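Local coordinates for protein hemolysin BL lytic component L1 (Bacillus cereus, PDB 7NMQ) that probably acts as one component of the multi-part haemolysin BL enterotoxin, an alpha-helical pore-forming toxin that lyses host cell membranes, at residues I180-L183 against R184-Q187. Residues are numbered along the deposited sequence; the frame is centred on the assembly and turned at random.
Sequences IEQL and RSTQ. With EDO (1,2-ethanediol), chain G.
Ile180 and Arg184 meet one turn apart on helix 173-200: Arg184 N donates to Ile180 O at 2.9 Å. The same i to i+4 pattern repeats through Ser185 N, Thr186 N and Gln187 N, the last reaching Leu183 O at 2.8 Å. From its CB, Arg184 climbs past the preceding turn: CB and CG rest against Ile180 O. Bends at chi2 (-59°) and chi3 (-56°) turn the chain as it leads outward from the helix, bringing NE to an ethanediol, probably from the crystallisation liquor. There NE donates to O2 of the diol at 2.8 Å, while O2 in turn donates to Arg184 O, so O2 links the side-chain NE of Arg184 to its own backbone O; C2 of the diol lies at the guanidinium edge, in its plane. At the tip, NH2 hydrogen-bonds Thr289 and NH1 more weakly Asn285, which together with the NE bond should restrict the group's rotation. On another side of the helix, Gln182 bends at chi2 and swings its amide along the axis, so that NE2 gives a hydrogen bond to Thr186 OG1 (3.0 Å, 148° at the hydrogen), close to the amide plane. Glu181 OE2 accepts a hydrogen bond from Gln177 NE2 and forms a salt bridge with Lys287 NZ. Thr289, Asn285 and Lys287 belong to helix 275-325, where Arg184 also touches Tyr292, while Leu269 and Ile266 of helix 247-272 meet Ile180 and Arg184.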
loop_
_atom_site.group_PDB
_atom_site.type_symbol
_atom_site.label_atom_id
_atom_site.label_comp_id
_atom_site.label_asym_id
_atom_site.label_seq_id
_atom_site.Cartn_x
_atom_site.Cartn_y
_atom_site.Cartn_z
ATOM N N ILE A 180 20.135 -2.864 14.959
ATOM C CA ILE A 180 18.674 -2.780 14.656
ATOM C C ILE A 180 18.469 -2.122 13.292
ATOM O O ILE A 180 17.737 -2.667 12.481
ATOM C CB ILE A 180 17.924 -2.025 15.758
ATOM C CG1 ILE A 180 17.970 -2.844 17.049
ATOM C CG2 ILE A 180 16.510 -1.672 15.317
ATOM C CD1 ILE A 180 17.631 -4.309 16.854
ATOM N N GLU A 181 19.073 -0.958 13.086
ATOM C CA GLU A 181 18.865 -0.184 11.834
ATOM C C GLU A 181 19.234 -1.062 10.636
ATOM O O GLU A 181 18.462 -1.099 9.659
ATOM C CB GLU A 181 19.716 1.089 11.841
ATOM C CG GLU A 181 19.166 2.150 12.772
ATOM C CD GLU A 181 20.092 3.308 13.138
ATOM O OE1 GLU A 181 21.334 3.176 12.929
ATOM O OE2 GLU A 181 19.595 4.313 13.725
ATOM N N GLN A 182 20.330 -1.787 10.724
ATOM C CA GLN A 182 20.738 -2.696 9.628
ATOM C C GLN A 182 19.718 -3.820 9.440
ATOM O O GLN A 182 19.381 -4.138 8.291
ATOM C CB GLN A 182 22.132 -3.292 9.840
ATOM C CG GLN A 182 22.618 -4.096 8.633
ATOM C CD GLN A 182 22.636 -3.313 7.332
ATOM O OE1 GLN A 182 23.482 -2.454 7.106
ATOM N NE2 GLN A 182 21.695 -3.599 6.442
ATOM N N LEU A 183 19.295 -4.467 10.522
ATOM C CA LEU A 183 18.334 -5.596 10.440
ATOM C C LEU A 183 17.049 -5.073 9.782
ATOM O O LEU A 183 16.460 -5.766 8.926
ATOM C CB LEU A 183 18.021 -6.137 11.837
ATOM C CG LEU A 183 19.125 -6.984 12.452
ATOM C CD1 LEU A 183 18.814 -7.310 13.910
ATOM C CD2 LEU A 183 19.346 -8.237 11.633
ATOM N N ARG A 184 16.552 -3.923 10.189
ATOM C CA ARG A 184 15.280 -3.389 9.654
ATOM C C ARG A 184 15.436 -3.044 8.164
ATOM O O ARG A 184 14.502 -3.299 7.393
ATOM C CB ARG A 184 14.837 -2.182 10.471
ATOM C CG ARG A 184 14.265 -2.535 11.836
ATOM C CD ARG A 184 13.036 -3.451 11.749
ATOM N NE ARG A 184 11.959 -2.923 10.918
ATOM C CZ ARG A 184 11.156 -1.927 11.239
ATOM N NH1 ARG A 184 11.279 -1.347 12.419
ATOM N NH2 ARG A 184 10.236 -1.496 10.368
ATOM N N SER A 185 16.568 -2.508 7.722
ATOM C CA SER A 185 16.716 -2.146 6.284
ATOM C C SER A 185 16.872 -3.435 5.452
ATOM O O SER A 185 16.302 -3.534 4.356
ATOM C CB SER A 185 17.817 -1.144 6.067
ATOM O OG SER A 185 19.049 -1.595 6.593
ATOM N N THR A 186 17.559 -4.443 5.980
ATOM C CA THR A 186 17.661 -5.756 5.306
ATOM C C THR A 186 16.267 -6.358 5.218
ATOM O O THR A 186 15.895 -6.909 4.170
ATOM C CB THR A 186 18.677 -6.663 5.998
ATOM O OG1 THR A 186 19.923 -5.968 5.983
ATOM C CG2 THR A 186 18.819 -8.024 5.373
ATOM N N GLN A 187 15.524 -6.313 6.307
ATOM C CA GLN A 187 14.210 -6.958 6.365
ATOM C C GLN A 187 13.267 -6.294 5.362
ATOM O O GLN A 187 12.468 -7.005 4.677
ATOM C CB GLN A 187 13.657 -6.800 7.781
ATOM C CG GLN A 187 12.412 -7.603 8.003
ATOM C CD GLN A 187 11.883 -7.524 9.408
ATOM O OE1 GLN A 187 11.433 -8.519 10.000
ATOM N NE2 GLN A 187 11.926 -6.329 9.940
HETATM C C1 EDO G . 9.887 -3.375 6.627
HETATM O O1 EDO G . 9.386 -4.668 6.509
HETATM C C2 EDO G . 10.524 -3.108 7.929
HETATM O O2 EDO G . 11.819 -3.634 8.174
#